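Local coordinates for protein Cap5O (Staphylococcus aureus, PDB 3OJO) that catalyses the NAD-dependent oxidation of UDP-N-acetyl-mannosamine as a dehydrogenase of capsular polysaccharide biosynthesis, at the nicotinamide-adenine-dinucleotide site and the interface of chains A and B. Coordinates in Å, arbitrary orientation; residue numbers count along the deposited sequence, not the author numbering. Chains: chain A/B, Cap5O.

Contact 1: the nicotinamide-adenine-dinucleotide site. Residues chain A 17-22, 40-43, 90-93, 107, 111, 129-130, 162-164, 268, 333. With NAD (nicotinamide-adenine-dinucleotide), chain C.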
# COMPACT_ATOMS: atom_id res chain seq x y z
N VAL A 17 20.25 -29.56 -0.91
CA VAL A 17 21.40 -28.87 -0.33
C VAL A 17 20.90 -27.81 0.67
O VAL A 17 20.32 -26.81 0.27
CB VAL A 17 22.33 -28.29 -1.43
CG1 VAL A 17 23.57 -27.66 -0.83
CG2 VAL A 17 22.74 -29.34 -2.45
N GLY A 18 21.15 -28.04 1.95
CA GLY A 18 20.75 -27.17 3.05
C GLY A 18 19.55 -27.77 3.77
O GLY A 18 18.46 -27.76 3.21
N LEU A 19 19.75 -28.29 4.99
CA LEU A 19 18.72 -29.01 5.76
C LEU A 19 18.15 -28.28 6.97
O LEU A 19 18.13 -28.82 8.07
CB LEU A 19 19.24 -30.41 6.14
CG LEU A 19 19.72 -31.30 5.00
CD1 LEU A 19 20.53 -32.43 5.54
CD2 LEU A 19 18.56 -31.80 4.19
N GLY A 20 17.65 -27.07 6.75
CA GLY A 20 17.01 -26.26 7.78
C GLY A 20 15.51 -26.40 7.74
O GLY A 20 14.98 -27.47 7.39
N TYR A 21 14.80 -25.30 8.07
CA TYR A 21 13.33 -25.24 8.09
C TYR A 21 12.67 -25.49 6.74
O TYR A 21 11.55 -25.99 6.70
CB TYR A 21 12.82 -23.96 8.78
CG TYR A 21 12.87 -24.09 10.28
CD1 TYR A 21 11.83 -24.69 10.99
CD2 TYR A 21 14.01 -23.72 11.00
CE1 TYR A 21 11.90 -24.88 12.37
CE2 TYR A 21 14.09 -23.89 12.38
CZ TYR A 21 13.03 -24.49 13.06
OH TYR A 21 13.12 -24.67 14.43
N ILE A 22 13.38 -25.18 5.65
CA ILE A 22 12.96 -25.40 4.27
C ILE A 22 13.41 -26.79 3.75
O ILE A 22 12.57 -27.61 3.39
CB ILE A 22 13.40 -24.20 3.36
CG1 ILE A 22 13.02 -24.34 1.90
CG2 ILE A 22 14.85 -23.83 3.50
CD1 ILE A 22 13.43 -23.02 1.11
N VAL A 40 22.03 -32.85 2.05
CA VAL A 40 23.39 -32.31 2.18
C VAL A 40 23.42 -31.05 3.04
O VAL A 40 22.76 -30.07 2.70
CB VAL A 40 24.09 -32.10 0.81
CG1 VAL A 40 25.43 -31.39 0.97
CG2 VAL A 40 24.27 -33.42 0.09
N ASP A 41 24.24 -31.09 4.12
CA ASP A 41 24.43 -29.96 5.03
C ASP A 41 25.86 -29.88 5.49
O ASP A 41 26.46 -30.91 5.78
CB ASP A 41 23.44 -30.00 6.21
CG ASP A 41 23.11 -28.61 6.76
OD1 ASP A 41 24.03 -27.95 7.30
OD2 ASP A 41 21.94 -28.18 6.61
N ILE A 42 26.42 -28.67 5.53
CA ILE A 42 27.81 -28.41 5.95
C ILE A 42 27.99 -28.44 7.47
O ILE A 42 29.13 -28.58 7.93
CB ILE A 42 28.41 -27.13 5.31
CG1 ILE A 42 27.51 -25.90 5.51
CG2 ILE A 42 28.73 -27.37 3.84
CD1 ILE A 42 28.20 -24.58 5.53
N ASN A 43 26.90 -28.31 8.24
CA ASN A 43 26.97 -28.36 9.70
C ASN A 43 27.01 -29.83 10.18
O ASN A 43 26.02 -30.55 10.04
CB ASN A 43 25.82 -27.58 10.34
CG ASN A 43 26.00 -27.29 11.82
OD1 ASN A 43 26.82 -27.88 12.52
ND2 ASN A 43 25.22 -26.36 12.34
N ALA A 90 18.44 -25.08 -0.89
CA ALA A 90 17.61 -24.55 0.19
C ALA A 90 18.48 -24.06 1.34
O ALA A 90 18.14 -24.25 2.50
CB ALA A 90 16.66 -25.63 0.69
N VAL A 91 19.62 -23.43 1.00
CA VAL A 91 20.59 -22.85 1.95
C VAL A 91 20.09 -21.43 2.38
O VAL A 91 19.19 -20.90 1.73
CB VAL A 91 22.05 -22.83 1.38
CG1 VAL A 91 22.51 -24.22 0.98
CG2 VAL A 91 22.18 -21.86 0.21
N PRO A 92 20.65 -20.79 3.44
CA PRO A 92 20.15 -19.47 3.80
C PRO A 92 20.71 -18.35 2.94
O PRO A 92 21.76 -18.49 2.30
CB PRO A 92 20.56 -19.31 5.27
CG PRO A 92 21.40 -20.48 5.61
CD PRO A 92 21.73 -21.20 4.36
N THR A 93 19.97 -17.24 2.90
CA THR A 93 20.38 -16.04 2.20
C THR A 93 20.45 -14.98 3.30
O THR A 93 19.45 -14.30 3.58
CB THR A 93 19.49 -15.72 1.00
OG1 THR A 93 18.17 -15.55 1.48
CG2 THR A 93 19.53 -16.81 -0.06
N LEU A 107 25.92 -18.05 -0.07
CA LEU A 107 25.73 -19.45 0.31
C LEU A 107 25.08 -20.25 -0.81
O LEU A 107 25.37 -21.44 -0.94
CB LEU A 107 24.98 -19.62 1.65
CG LEU A 107 25.43 -18.76 2.85
CD1 LEU A 107 24.72 -19.18 4.11
CD2 LEU A 107 26.94 -18.87 3.10
N ALA A 111 26.80 -23.32 -2.63
CA ALA A 111 26.05 -24.57 -2.78
C ALA A 111 26.12 -25.01 -4.23
O ALA A 111 26.49 -26.15 -4.49
CB ALA A 111 24.61 -24.36 -2.35
N SER A 129 15.78 -21.08 -2.21
CA SER A 129 16.27 -19.95 -1.42
C SER A 129 15.86 -18.60 -2.04
O SER A 129 15.65 -18.52 -3.26
CB SER A 129 17.79 -20.00 -1.32
OG SER A 129 18.21 -21.25 -0.81
N THR A 130 15.80 -17.55 -1.21
CA THR A 130 15.46 -16.21 -1.66
C THR A 130 16.61 -15.66 -2.47
O THR A 130 17.75 -15.67 -2.02
CB THR A 130 15.05 -15.32 -0.50
OG1 THR A 130 13.89 -15.89 0.08
CG2 THR A 130 14.74 -13.88 -0.95
N GLU A 162 10.28 -21.17 -1.97
CA GLU A 162 9.60 -21.95 -0.96
C GLU A 162 9.21 -21.05 0.23
O GLU A 162 10.04 -20.24 0.70
CB GLU A 162 10.47 -23.13 -0.54
CG GLU A 162 9.82 -24.09 0.44
CD GLU A 162 8.75 -24.92 -0.20
OE1 GLU A 162 9.09 -25.93 -0.87
OE2 GLU A 162 7.56 -24.52 -0.11
N ARG A 163 7.96 -21.20 0.70
CA ARG A 163 7.41 -20.47 1.83
C ARG A 163 6.39 -21.32 2.58
O ARG A 163 5.28 -21.56 2.09
CB ARG A 163 6.79 -19.15 1.34
CG ARG A 163 6.45 -18.14 2.42
CD ARG A 163 5.79 -16.90 1.83
NE ARG A 163 4.77 -17.25 0.84
CZ ARG A 163 4.29 -16.42 -0.08
NH1 ARG A 163 4.73 -15.16 -0.15
NH2 ARG A 163 3.38 -16.83 -0.95
N VAL A 164 6.80 -21.77 3.78
CA VAL A 164 5.95 -22.59 4.66
C VAL A 164 5.73 -21.96 6.04
O VAL A 164 6.59 -21.27 6.57
CB VAL A 164 6.28 -24.11 4.72
CG1 VAL A 164 5.91 -24.81 3.41
CG2 VAL A 164 7.74 -24.36 5.10
N HIS A 268 13.67 -9.99 7.31
CA HIS A 268 13.97 -10.85 6.17
C HIS A 268 14.71 -9.96 5.19
O HIS A 268 14.35 -8.79 5.05
CB HIS A 268 12.67 -11.40 5.54
CG HIS A 268 12.87 -12.41 4.44
ND1 HIS A 268 13.27 -13.72 4.71
CD2 HIS A 268 12.66 -12.29 3.11
CE1 HIS A 268 13.31 -14.33 3.54
NE2 HIS A 268 12.95 -13.52 2.54
N ARG A 333 12.35 -15.90 15.22
CA ARG A 333 13.42 -15.51 14.30
C ARG A 333 13.21 -14.11 13.71
O ARG A 333 12.16 -13.83 13.13
CB ARG A 333 13.67 -16.58 13.22
CG ARG A 333 14.30 -17.87 13.79
CD ARG A 333 15.37 -18.50 12.90
NE ARG A 333 14.79 -19.08 11.68
CZ ARG A 333 15.44 -19.87 10.83
NH1 ARG A 333 16.71 -20.21 11.07
NH2 ARG A 333 14.83 -20.33 9.75
PA NAD C . 18.05 -22.44 7.94
O1A NAD C . 19.14 -21.62 8.54
O2A NAD C . 17.11 -22.94 8.97
O5B NAD C . 18.70 -23.68 7.13
C5B NAD C . 19.83 -23.52 6.30
C4B NAD C . 20.68 -24.77 6.41
O4B NAD C . 21.53 -24.87 5.28
C3B NAD C . 21.57 -24.79 7.66
O3B NAD C . 21.43 -26.04 8.30
C2B NAD C . 22.97 -24.66 7.10
O2B NAD C . 23.97 -25.33 7.85
C1B NAD C . 22.83 -25.28 5.71
N9A NAD C . 23.86 -24.77 4.78
C8A NAD C . 24.34 -23.49 4.73
N7A NAD C . 25.20 -23.38 3.70
C5A NAD C . 25.28 -24.59 3.08
C6A NAD C . 26.02 -25.02 1.99
N6A NAD C . 26.82 -24.16 1.34
N1A NAD C . 25.89 -26.34 1.58
C2A NAD C . 25.03 -27.20 2.26
N3A NAD C . 24.30 -26.76 3.35
C4A NAD C . 24.42 -25.47 3.75
O3 NAD C . 17.31 -21.54 6.82
PN NAD C . 15.81 -21.83 6.29
O1N NAD C . 14.86 -21.20 7.23
O2N NAD C . 15.67 -23.26 5.94
O5D NAD C . 15.76 -20.97 4.95
C5D NAD C . 16.82 -20.94 4.03
C4D NAD C . 16.54 -19.81 3.04
O4D NAD C . 15.32 -20.04 2.36
C3D NAD C . 16.33 -18.46 3.70
O3D NAD C . 17.50 -17.82 4.19
C2D NAD C . 15.66 -17.72 2.56
O2D NAD C . 16.62 -17.52 1.54
C1D NAD C . 14.72 -18.79 2.05
N1N NAD C . 13.41 -18.59 2.71
C2N NAD C . 13.04 -19.27 3.85
C3N NAD C . 11.80 -19.02 4.45
C7N NAD C . 11.20 -20.03 5.39
O7N NAD C . 9.87 -20.46 5.15
N7N NAD C . 11.94 -20.49 6.42
C4N NAD C . 10.95 -18.06 3.89
C5N NAD C . 11.33 -17.35 2.75
C6N NAD C . 12.58 -17.63 2.18
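The Rossmann glycine loop GxGxxG, residues 18-23, running from the end of strand 13-17 into helix 23-32, cradles the NAD cofactor. Its backbone reaches the nicotinamide-side phosphate through A:Ile22 N, which donates to NAD O2N at 3.0 Å. A:Asp41, just past strand 36-40, grips the adenosine ribose like a fork: OD1 accepts from the 2'-hydroxyl NAD O2B at 2.7 Å and OD2 from the 3'-hydroxyl NAD O3B at 2.8 Å, both on syn lone pairs. The anti lone pairs take A:Asn43 N and A:Leu19 N, so each oxygen has two donors and the carboxylate is fixed in rotation. Binding both ribose hydroxyls fits a preference for NAD over a 2'-phosphorylated cofactor. The adenine is sandwiched between A:Ile42 CG1, swung over one face by a crowded chi1 of 52°, and A:Val91 CG1 on the opposite face, 3.6 Å from the centroid of the six-membered ring. At the pyrophosphate, A:Arg333 bends at chi2 and chi3 to bring NH2 to NAD O1N of the nicotinamide-side phosphate at 2.7 Å, a salt bridge close to the guanidinium plane, although the N-H bond is bent. The other ribose is held by A:Thr93 N on the 3'-hydroxyl NAD O3D, while A:Thr93 OG1, in the crowded position (chi1 60°), and A:Thr130 N both bond the 2'-hydroxyl NAD O2D. A:His268 meets the nicotinamide edge-to-face, planes 58° apart, its CE1 lying 3.6 Å from NAD C6N.

Contact 2: the interface of chains A and B. Residues chain A 225, 228, 247, 250, 255-256, 258; chain B 214, 217-218, 220-221.
Helix 208-238 of chain B lies against a composite surface of chain A, formed by the same long helix, helix 243-250 and the loop stretch 255-258. In this UDP-glucose/GDP-mannose dehydrogenase family member, the packing joins two copies in the deposited assembly, plausibly as a dimer, through apolar contacts. B:Tyr221, with CG anti to its backbone N (chi1 170°), inserts its ring between the chain A helix and the loop. Its CB touches A:Ile258 CG1 at 3.6 Å, the two side chains sliding past each other in opposite directions. A:Val256 passes over one face of the ring, CA 3.8 Å from B:Tyr221 CD2 and its carbonyl carbon offset toward the rim. From the side away from A:Val256, the amide of A:Asn225 approaches B:Tyr221 CE1 and CD1; the side chains cross at about a right angle, with amide and ring planes 47° apart. One turn back, B:Met217 runs straight through chi2 and then bends at chi3 (40°), placing its methyl CE 3.3 Å from A:Ile258 CD1. That methyl also rests 3.5 Å from A:Ile247 CA and 3.8 Å from A:Ala250 CB. A:Leu228 splits its branches, CD1 meeting B:Thr220 CG2 at 3.7 Å and CD2 reaching B:Tyr221 CA at 3.7 Å.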
# COMPACT_ATOMS: atom_id res chain seq x y z
N ASN A 225 3.25 -1.17 3.00
CA ASN A 225 1.93 -0.95 3.56
C ASN A 225 1.88 -0.99 5.10
O ASN A 225 1.15 -0.18 5.72
CB ASN A 225 0.89 -1.82 2.88
CG ASN A 225 0.42 -1.20 1.61
OD1 ASN A 225 0.92 -1.49 0.52
ND2 ASN A 225 -0.43 -0.21 1.73
N LEU A 228 3.41 2.21 6.15
CA LEU A 228 2.40 3.26 6.02
C LEU A 228 1.51 3.34 7.25
O LEU A 228 1.33 4.43 7.79
CB LEU A 228 1.60 3.09 4.73
CG LEU A 228 0.43 4.08 4.50
CD1 LEU A 228 0.89 5.54 4.56
CD2 LEU A 228 -0.28 3.80 3.19
N ILE A 247 -8.33 3.60 10.13
CA ILE A 247 -7.98 2.56 9.15
C ILE A 247 -9.27 1.83 8.77
O ILE A 247 -9.55 1.66 7.58
CB ILE A 247 -6.88 1.60 9.71
CG1 ILE A 247 -5.51 2.34 9.80
CG2 ILE A 247 -6.80 0.29 8.90
CD1 ILE A 247 -4.44 1.76 10.79
N ALA A 250 -11.38 4.39 6.62
CA ALA A 250 -10.75 4.49 5.29
C ALA A 250 -10.87 3.22 4.43
O ALA A 250 -11.04 3.33 3.21
CB ALA A 250 -9.30 4.91 5.43
N ARG A 255 -11.21 0.07 -2.99
CA ARG A 255 -9.82 0.01 -3.46
C ARG A 255 -8.80 0.55 -2.43
O ARG A 255 -7.70 0.95 -2.83
CB ARG A 255 -9.69 0.75 -4.80
CG ARG A 255 -10.29 -0.02 -5.97
CD ARG A 255 -10.46 0.86 -7.20
NE ARG A 255 -11.29 2.05 -7.00
CZ ARG A 255 -12.62 2.10 -7.18
NH1 ARG A 255 -13.29 0.98 -7.45
NH2 ARG A 255 -13.28 3.24 -7.02
N VAL A 256 -9.19 0.60 -1.13
CA VAL A 256 -8.33 1.05 -0.03
C VAL A 256 -8.17 -0.11 0.96
O VAL A 256 -9.16 -0.62 1.47
CB VAL A 256 -8.77 2.40 0.62
CG1 VAL A 256 -7.93 2.74 1.85
CG2 VAL A 256 -8.71 3.56 -0.39
N ILE A 258 -5.61 -0.34 3.79
CA ILE A 258 -4.56 0.05 4.76
C ILE A 258 -4.32 -1.07 5.76
O ILE A 258 -5.27 -1.68 6.29
CB ILE A 258 -4.83 1.42 5.42
CG1 ILE A 258 -5.00 2.49 4.33
CG2 ILE A 258 -3.72 1.80 6.41
CD1 ILE A 258 -5.81 3.67 4.72
N SER B 214 -9.44 10.01 7.82
CA SER B 214 -9.92 8.90 7.02
C SER B 214 -9.86 9.20 5.52
O SER B 214 -9.44 8.35 4.73
CB SER B 214 -11.34 8.52 7.46
OG SER B 214 -12.11 7.96 6.40
N MET B 217 -6.23 9.50 4.44
CA MET B 217 -5.60 8.18 4.49
C MET B 217 -5.92 7.37 3.22
O MET B 217 -5.10 6.58 2.78
CB MET B 217 -6.06 7.41 5.70
CG MET B 217 -5.14 7.56 6.85
SD MET B 217 -5.59 6.60 8.34
CE MET B 217 -6.15 5.09 7.64
N GLU B 218 -7.13 7.56 2.66
CA GLU B 218 -7.59 6.95 1.41
C GLU B 218 -6.69 7.43 0.28
O GLU B 218 -6.15 6.62 -0.48
CB GLU B 218 -9.05 7.36 1.12
CG GLU B 218 -10.10 6.60 1.93
CD GLU B 218 -11.55 7.03 1.71
OE1 GLU B 218 -12.42 6.65 2.53
OE2 GLU B 218 -11.82 7.74 0.72
N THR B 220 -3.67 8.82 0.56
CA THR B 220 -2.32 8.43 0.96
C THR B 220 -2.02 6.96 0.63
O THR B 220 -0.96 6.68 0.06
CB THR B 220 -2.14 8.78 2.42
OG1 THR B 220 -2.30 10.20 2.55
CG2 THR B 220 -0.80 8.39 2.95
N TYR B 221 -2.95 6.04 0.98
CA TYR B 221 -2.80 4.63 0.64
C TYR B 221 -2.62 4.52 -0.86
O TYR B 221 -1.75 3.80 -1.33
CB TYR B 221 -4.01 3.79 1.09
CG TYR B 221 -4.00 2.38 0.55
CD1 TYR B 221 -3.26 1.37 1.16
CD2 TYR B 221 -4.72 2.05 -0.60
CE1 TYR B 221 -3.24 0.07 0.65
CE2 TYR B 221 -4.71 0.76 -1.11
CZ TYR B 221 -3.95 -0.23 -0.50
OH TYR B 221 -3.94 -1.50 -1.02

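Contact 3: the interface of chains A and B. Residues chain A 133, 210, 213-214, 217; chain B 232, 235-236, 241, 243, 246-247, 249-250.
This is an apolar helix-against-helix interface that pins the start of helix 208-238 of chain A into a groove of chain B, one of two symmetry-related patches that hold the two copies together in the deposited assembly, plausibly a biological dimer. The groove is walled by the later part of the same long helix and by helix 243-250, with B:Ile241 in the connecting loop. Two methionines one turn apart fill it. A:Met213 leaves with CG anti to the backbone N (chi1 -160°) and bends at chi2 (41°), so that its methyl CE lands tip-on 3.4 Å from B:Cys236 SG and 3.6 Å from B:Leu232 CD2. A:Met217 instead stays extended beyond CG; its CG lies 3.7 Å from B:Leu232 CD1, and its CE reaches B:Val243 CG2 at 3.7 Å. B:Val246 wedges in from the facing helix, crossing both methionines at about a right angle. With chi1 -178°, its CG1 presses on A:Met213 CG and on the backbone at A:Ser214 CA, both at 3.6 Å, while CG2 turns to the methyl of A:Thr210. At the far side the stem of B:Met249 covers A:Ser214, and at the opposite rim A:Pro133 CB touches the tip of B:Ile241, CD1, at 3.7 Å.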
# COMPACT_ATOMS: atom_id res chain seq x y z
N PRO A 133 16.12 -10.63 -8.28
CA PRO A 133 15.77 -10.84 -9.69
C PRO A 133 16.99 -10.83 -10.59
O PRO A 133 17.94 -10.09 -10.36
CB PRO A 133 14.81 -9.68 -9.99
CG PRO A 133 14.28 -9.27 -8.64
CD PRO A 133 15.45 -9.43 -7.75
N THR A 210 10.37 -13.57 -13.56
CA THR A 210 9.03 -13.23 -13.08
C THR A 210 8.82 -13.83 -11.70
O THR A 210 8.24 -13.15 -10.87
CB THR A 210 7.95 -13.60 -14.11
OG1 THR A 210 8.21 -12.90 -15.32
CG2 THR A 210 6.54 -13.28 -13.64
N MET A 213 11.06 -11.60 -9.20
CA MET A 213 10.47 -10.27 -9.09
C MET A 213 9.16 -10.27 -8.30
O MET A 213 8.96 -9.43 -7.42
CB MET A 213 10.31 -9.64 -10.48
CG MET A 213 10.16 -8.15 -10.47
SD MET A 213 11.24 -7.33 -9.30
CE MET A 213 10.70 -5.79 -9.46
N SER A 214 8.30 -11.25 -8.60
CA SER A 214 7.01 -11.48 -7.97
C SER A 214 7.17 -11.70 -6.48
O SER A 214 6.36 -11.17 -5.72
CB SER A 214 6.29 -12.64 -8.65
OG SER A 214 5.36 -13.31 -7.83
N MET A 217 8.16 -8.35 -4.93
CA MET A 217 6.99 -7.46 -4.99
C MET A 217 5.96 -7.73 -3.90
O MET A 217 5.34 -6.80 -3.43
CB MET A 217 6.34 -7.55 -6.35
CG MET A 217 6.96 -6.64 -7.39
SD MET A 217 6.04 -6.73 -8.96
CE MET A 217 6.89 -5.47 -9.93
N LEU B 232 8.85 0.31 -8.92
CA LEU B 232 9.02 -1.05 -9.41
C LEU B 232 9.19 -1.09 -10.91
O LEU B 232 10.00 -1.87 -11.41
CB LEU B 232 7.83 -1.92 -8.95
CG LEU B 232 7.92 -2.47 -7.49
CD1 LEU B 232 6.59 -3.02 -6.99
CD2 LEU B 232 9.06 -3.47 -7.31
N ILE B 235 12.75 -0.23 -11.78
CA ILE B 235 13.59 -1.39 -11.45
C ILE B 235 13.48 -2.45 -12.54
O ILE B 235 14.50 -2.90 -13.06
CB ILE B 235 13.26 -1.93 -10.01
CG1 ILE B 235 13.78 -0.96 -8.92
CG2 ILE B 235 13.83 -3.35 -9.81
CD1 ILE B 235 13.17 -1.18 -7.46
N CYS B 236 12.22 -2.82 -12.89
CA CYS B 236 11.86 -3.81 -13.91
C CYS B 236 12.36 -3.43 -15.27
O CYS B 236 12.77 -4.31 -16.03
CB CYS B 236 10.35 -4.03 -13.93
SG CYS B 236 9.76 -5.12 -12.64
N ILE B 241 12.57 -6.84 -17.21
CA ILE B 241 11.48 -7.56 -16.59
C ILE B 241 10.20 -6.77 -16.95
O ILE B 241 10.22 -5.53 -17.04
CB ILE B 241 11.70 -7.76 -15.07
CG1 ILE B 241 12.91 -8.69 -14.81
CG2 ILE B 241 10.44 -8.33 -14.38
CD1 ILE B 241 13.44 -8.71 -13.34
N VAL B 243 6.96 -5.28 -15.90
CA VAL B 243 6.33 -4.86 -14.65
C VAL B 243 4.85 -5.27 -14.52
O VAL B 243 4.42 -5.72 -13.45
CB VAL B 243 6.62 -3.39 -14.27
CG1 VAL B 243 5.89 -2.39 -15.17
CG2 VAL B 243 6.32 -3.12 -12.79
N VAL B 246 4.42 -9.04 -13.83
CA VAL B 246 4.83 -9.33 -12.46
C VAL B 246 3.81 -8.81 -11.43
O VAL B 246 3.51 -9.52 -10.46
CB VAL B 246 6.28 -8.87 -12.21
CG1 VAL B 246 6.73 -9.22 -10.80
CG2 VAL B 246 7.23 -9.52 -13.22
N ILE B 247 3.22 -7.60 -11.65
CA ILE B 247 2.17 -7.11 -10.74
C ILE B 247 1.02 -8.15 -10.72
O ILE B 247 0.63 -8.61 -9.64
CB ILE B 247 1.70 -5.67 -11.07
CG1 ILE B 247 2.82 -4.65 -10.76
CG2 ILE B 247 0.38 -5.29 -10.31
CD1 ILE B 247 2.63 -3.27 -11.39
N MET B 249 1.14 -11.33 -11.51
CA MET B 249 1.68 -12.50 -10.84
C MET B 249 1.57 -12.33 -9.31
O MET B 249 0.86 -13.10 -8.67
CB MET B 249 3.13 -12.73 -11.30
CG MET B 249 3.75 -14.06 -10.85
SD MET B 249 2.88 -15.54 -11.45
CE MET B 249 3.07 -15.33 -13.27
N ALA B 250 2.23 -11.28 -8.74
CA ALA B 250 2.26 -10.95 -7.31
C ALA B 250 0.88 -10.74 -6.66
O ALA B 250 0.68 -11.11 -5.49
CB ALA B 250 3.13 -9.72 -7.10

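Contact 1 lies about 23 Å from contact 3 and about 36 Å from contact 2, measured between the centres of their C-alpha atoms; contacts 2 and 3 are again about 23 Å apart. The two interface patches draw on the same elements, helix 208-238 and helix 243-250, with the chain roles exchanged: Ser214, Met217, Ile247 and Ala250 appear in both, from opposite chains. The patches are in part counterparts across the two-fold axis, so Met217 of either copy packs by helix 243-250 of the other. The cofactor site shares no residue with them and is built within chain A, although Thr130 of contact 1 lies near Pro133 of contact 3 in sequence.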